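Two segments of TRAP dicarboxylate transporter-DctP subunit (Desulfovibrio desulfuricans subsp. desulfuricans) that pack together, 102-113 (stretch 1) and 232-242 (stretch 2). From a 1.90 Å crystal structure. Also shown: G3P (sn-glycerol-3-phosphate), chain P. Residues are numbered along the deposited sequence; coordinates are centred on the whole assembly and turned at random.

Stretch 1, residues 102-113: AMAMLETPMLFD
Stretch 2 (232-242) GHILVIHSLYI

How do the two backbones lie against each other? Stretch 2 is extended strand for most of its length and runs on beyond Ile 242. In stretch 1, Ala 102 to Ala 104 have helical phi/psi, Met 105 and Leu 106 belong to a 3-10 segment that began earlier in the chain, and Thr 108 onward is loop and turn. They run in opposite senses: the CA of Leu 106 lies 6.4 Å from the CA of Ile 237, Glu 107 CA is 5.9 Å from Leu 235 CA, Pro 109 CA is 4.7 Å from Ile 234 CA, and Met 110 CA is 5.5 Å from His 233 CA. The contact buries 548 Å² in all, both sides summed.

What reaches deepest from stretch 1 into stretch 2? Glu 107, at phi/psi -118/35, leaves its CA sideways, but an extended m, t side chain with chi3 near -20° brings its end to the strand. Its CG rests 3.4 Å from Leu 235 O, and OE2 arrives 3.2 Å from Val 236 CA, with Val 236 CG1 also 3.2 Å from that oxygen. There the backbone amide of Ile 237 donates a hydrogen bond from N to Glu 107 OE2 at 2.9 Å and 151°, so a carboxylate takes up a strand amide. The same oxygen accepts a hydrogen bond from the ligand, G3P O1 to Glu 107 OE2, at 2.7 Å. His 238 (chi1 m) also meets the ligand, its NE2 lying 2.7 Å from G3P O2 in a hydrogen bond, with Glu 107 OE2 near the plane of its ring, at the edge.

Which apolar side chains fit together along the contact? Ile 234 (m, t) fills the hollow between the base of the glutamate and the proline ring, its CG2 3.8 Å from Glu 107 CB and its CG1 3.9 Å from Pro 109 CG. Ile 237 (m, m) points toward Leu 106 (m, t), which points back; Ile 237 CB is 4.4 Å from Leu 106 CB, and Ile 237 CG1 sits 3.6 Å from Leu 106 O. Farther along the strand, Met 103 (m, m, chi3 -103°) brings CE to the edge of the Tyr 241 ring, 3.9 Å from Tyr 241 CE2 and 3.4 Å from Tyr 241 OH. Phe 112 (chi1 m, chi2 -62°) approaches Leu 235 (t, p) obliquely, Phe 112 CD2 to Leu 235 CD2 at 4.4 Å. Such apolar groups pack to keep water out.

How is the loop fastened, and what fills the remaining gaps? Thr 108 to Leu 111 form a type II turn, with Pro 109 at -63/144 and Met 110 at 64/25. Met 110 N donates to His 233 O at 2.9 Å, and Pro 109 CA makes a CA-H...O contact with that same His 233 O at 3.2 Å. Two waters bridge the backbones where direct bonds are absent. Water 1 donates to Leu 106 O at 2.6 Å and Leu 235 O at 2.8 Å, linking two carbonyls that cannot bond each other; water 2 donates to Thr 108 O at 2.6 Å and accepts from Leu 235 N at 3.1 Å.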

# COMPACT_ATOMS: atom_id res chain seq x y z
N ALA A 102 -0.74 -10.02 -11.02
CA ALA A 102 -2.08 -9.62 -10.69
C ALA A 102 -2.09 -8.77 -9.41
O ALA A 102 -2.97 -7.90 -9.24
CB ALA A 102 -3.01 -10.82 -10.53
N MET A 103 -1.11 -8.99 -8.54
CA MET A 103 -1.02 -8.21 -7.28
C MET A 103 -1.00 -6.72 -7.56
O MET A 103 -1.48 -5.92 -6.74
CB MET A 103 0.19 -8.62 -6.46
CG MET A 103 0.22 -10.06 -6.05
SD MET A 103 -1.22 -10.54 -5.11
CE MET A 103 -0.62 -10.61 -3.43
N ALA A 104 -0.42 -6.33 -8.70
CA ALA A 104 -0.41 -4.92 -9.10
C ALA A 104 -1.82 -4.36 -9.12
O ALA A 104 -2.02 -3.19 -8.82
CB ALA A 104 0.23 -4.74 -10.46
N MET A 105 -2.79 -5.18 -9.50
CA MET A 105 -4.16 -4.71 -9.64
C MET A 105 -4.87 -4.34 -8.32
O MET A 105 -5.93 -3.73 -8.37
CB MET A 105 -4.98 -5.72 -10.44
CG MET A 105 -4.43 -5.90 -11.86
SD MET A 105 -5.54 -6.78 -12.99
CE MET A 105 -6.60 -5.47 -13.48
N LEU A 106 -4.26 -4.67 -7.18
CA LEU A 106 -4.71 -4.17 -5.88
C LEU A 106 -4.74 -2.64 -5.89
O LEU A 106 -5.55 -2.02 -5.20
CB LEU A 106 -3.81 -4.68 -4.74
CG LEU A 106 -3.92 -6.20 -4.40
CD1 LEU A 106 -2.79 -6.75 -3.51
CD2 LEU A 106 -5.23 -6.51 -3.75
N GLU A 107 -3.85 -2.03 -6.69
CA GLU A 107 -3.76 -0.57 -6.81
C GLU A 107 -4.05 -0.04 -8.24
O GLU A 107 -3.48 0.94 -8.66
CB GLU A 107 -2.37 -0.11 -6.30
CG GLU A 107 -2.17 -0.41 -4.83
CD GLU A 107 -0.83 0.04 -4.25
OE1 GLU A 107 0.13 0.28 -5.01
OE2 GLU A 107 -0.76 0.14 -2.99
N THR A 108 -4.99 -0.68 -8.93
CA THR A 108 -5.45 -0.27 -10.27
C THR A 108 -5.85 1.18 -10.25
O THR A 108 -6.71 1.60 -9.46
CB THR A 108 -6.69 -1.11 -10.71
OG1 THR A 108 -6.34 -2.49 -10.77
CG2 THR A 108 -7.25 -0.67 -12.06
N PRO A 109 -5.18 2.01 -11.08
CA PRO A 109 -5.52 3.42 -11.01
C PRO A 109 -6.97 3.66 -11.43
O PRO A 109 -7.46 2.97 -12.31
CB PRO A 109 -4.54 4.07 -11.99
CG PRO A 109 -3.35 3.14 -12.01
CD PRO A 109 -3.94 1.77 -11.84
N MET A 110 -7.63 4.60 -10.79
CA MET A 110 -8.99 4.99 -11.19
C MET A 110 -10.01 3.88 -11.05
O MET A 110 -11.00 3.86 -11.78
CB MET A 110 -8.98 5.42 -12.67
CG MET A 110 -7.95 6.43 -13.01
SD MET A 110 -8.11 7.85 -11.93
CE MET A 110 -9.89 8.07 -11.84
N LEU A 111 -9.78 2.92 -10.18
CA LEU A 111 -10.70 1.78 -10.15
C LEU A 111 -11.83 1.94 -9.12
O LEU A 111 -12.97 1.54 -9.38
CB LEU A 111 -9.95 0.49 -9.92
CG LEU A 111 -10.88 -0.74 -9.91
CD1 LEU A 111 -11.60 -0.94 -11.25
CD2 LEU A 111 -10.11 -1.97 -9.52
N PHE A 112 -11.51 2.50 -7.96
CA PHE A 112 -12.47 2.63 -6.86
C PHE A 112 -12.97 4.05 -6.65
O PHE A 112 -12.20 4.98 -6.66
CB PHE A 112 -11.85 2.11 -5.56
CG PHE A 112 -11.39 0.68 -5.67
CD1 PHE A 112 -12.32 -0.33 -5.94
CD2 PHE A 112 -10.05 0.36 -5.56
CE1 PHE A 112 -11.92 -1.65 -6.07
CE2 PHE A 112 -9.64 -0.97 -5.68
CZ PHE A 112 -10.58 -1.97 -5.94
N ASP A 113 -14.25 4.16 -6.35
CA ASP A 113 -14.93 5.44 -6.29
C ASP A 113 -14.58 6.12 -4.94
O ASP A 113 -14.52 7.35 -4.84
CB ASP A 113 -16.44 5.24 -6.38
CG ASP A 113 -16.91 4.81 -7.75
OD1 ASP A 113 -16.22 5.07 -8.75
OD2 ASP A 113 -18.01 4.23 -7.84
N GLY A 232 -5.91 11.41 -6.04
CA GLY A 232 -6.45 10.14 -5.60
C GLY A 232 -6.53 9.17 -6.75
O GLY A 232 -7.44 8.37 -6.81
N HIS A 233 -5.56 9.26 -7.65
CA HIS A 233 -5.47 8.43 -8.83
C HIS A 233 -5.23 6.97 -8.52
O HIS A 233 -5.57 6.09 -9.32
CB HIS A 233 -4.34 8.94 -9.69
CG HIS A 233 -3.13 9.33 -8.91
ND1 HIS A 233 -3.04 10.52 -8.23
CD2 HIS A 233 -1.95 8.69 -8.72
CE1 HIS A 233 -1.86 10.60 -7.63
NE2 HIS A 233 -1.18 9.50 -7.91
N ILE A 234 -4.60 6.71 -7.37
CA ILE A 234 -4.42 5.35 -6.86
C ILE A 234 -4.72 5.31 -5.34
O ILE A 234 -4.37 6.24 -4.63
CB ILE A 234 -2.99 4.91 -7.03
CG1 ILE A 234 -2.69 4.63 -8.50
CG2 ILE A 234 -2.72 3.64 -6.19
CD1 ILE A 234 -1.26 4.49 -8.80
N LEU A 235 -5.33 4.23 -4.89
CA LEU A 235 -5.52 3.96 -3.46
C LEU A 235 -4.48 2.93 -3.05
O LEU A 235 -4.46 1.83 -3.57
CB LEU A 235 -6.93 3.43 -3.21
CG LEU A 235 -7.18 2.77 -1.85
CD1 LEU A 235 -6.94 3.77 -0.69
CD2 LEU A 235 -8.58 2.20 -1.81
N VAL A 236 -3.58 3.30 -2.15
CA VAL A 236 -2.61 2.35 -1.68
C VAL A 236 -3.27 1.29 -0.79
O VAL A 236 -3.98 1.59 0.16
CB VAL A 236 -1.42 3.05 -0.94
CG1 VAL A 236 -0.36 2.05 -0.43
CG2 VAL A 236 -0.77 4.08 -1.86
N ILE A 237 -3.00 0.03 -1.15
CA ILE A 237 -3.50 -1.13 -0.41
C ILE A 237 -2.31 -1.99 -0.00
O ILE A 237 -1.51 -2.40 -0.85
CB ILE A 237 -4.42 -1.97 -1.30
CG1 ILE A 237 -5.69 -1.18 -1.68
CG2 ILE A 237 -4.77 -3.30 -0.62
CD1 ILE A 237 -6.68 -0.94 -0.51
N HIS A 238 -2.15 -2.25 1.30
CA HIS A 238 -1.14 -3.22 1.75
C HIS A 238 -1.76 -4.47 2.39
O HIS A 238 -2.96 -4.54 2.60
CB HIS A 238 -0.20 -2.54 2.72
CG HIS A 238 0.84 -1.70 2.06
ND1 HIS A 238 2.03 -1.38 2.67
CD2 HIS A 238 0.88 -1.12 0.83
CE1 HIS A 238 2.76 -0.63 1.87
NE2 HIS A 238 2.08 -0.44 0.75
N SER A 239 -0.92 -5.45 2.71
CA SER A 239 -1.34 -6.70 3.34
C SER A 239 -0.34 -7.16 4.33
O SER A 239 0.82 -6.80 4.27
CB SER A 239 -1.52 -7.83 2.33
OG SER A 239 -2.34 -7.41 1.28
N LEU A 240 -0.80 -7.99 5.26
CA LEU A 240 0.11 -8.78 6.07
C LEU A 240 0.31 -10.11 5.35
O LEU A 240 -0.66 -10.79 4.97
CB LEU A 240 -0.44 -9.03 7.49
CG LEU A 240 -0.82 -7.80 8.32
CD1 LEU A 240 -1.31 -8.26 9.68
CD2 LEU A 240 0.35 -6.82 8.46
N TYR A 241 1.57 -10.44 5.10
CA TYR A 241 1.90 -11.69 4.41
C TYR A 241 2.55 -12.62 5.39
O TYR A 241 3.29 -12.16 6.25
CB TYR A 241 2.86 -11.41 3.28
CG TYR A 241 2.30 -10.61 2.11
CD1 TYR A 241 2.32 -9.23 2.11
CD2 TYR A 241 1.77 -11.25 1.00
CE1 TYR A 241 1.83 -8.50 1.04
CE2 TYR A 241 1.27 -10.55 -0.06
CZ TYR A 241 1.29 -9.19 -0.06
OH TYR A 241 0.81 -8.49 -1.17
N ILE A 242 2.31 -13.93 5.26
CA ILE A 242 2.93 -14.89 6.15
C ILE A 242 3.63 -16.00 5.37
O ILE A 242 3.15 -16.43 4.33
CB ILE A 242 1.93 -15.49 7.14
CG1 ILE A 242 2.63 -16.42 8.10
CG2 ILE A 242 0.77 -16.22 6.42
CD1 ILE A 242 1.95 -16.51 9.48
O1 G3P P . 1.82 -0.59 -2.41
C1 G3P P . 2.88 0.05 -3.05
C2 G3P P . 3.25 1.33 -2.30
O2 G3P P . 3.60 1.01 -0.99
C3 G3P P . 4.43 2.01 -3.01
O1P G3P P . 4.40 3.38 -2.75
O4P G3P P . 4.82 3.31 -0.35
O2P G3P P . 6.79 3.48 -1.95
O3P G3P P . 5.31 5.46 -1.59
P G3P P . 5.40 3.93 -1.59
O HOH W 1 -6.51 0.33 -4.78
O HOH W 2 -6.47 2.21 -6.90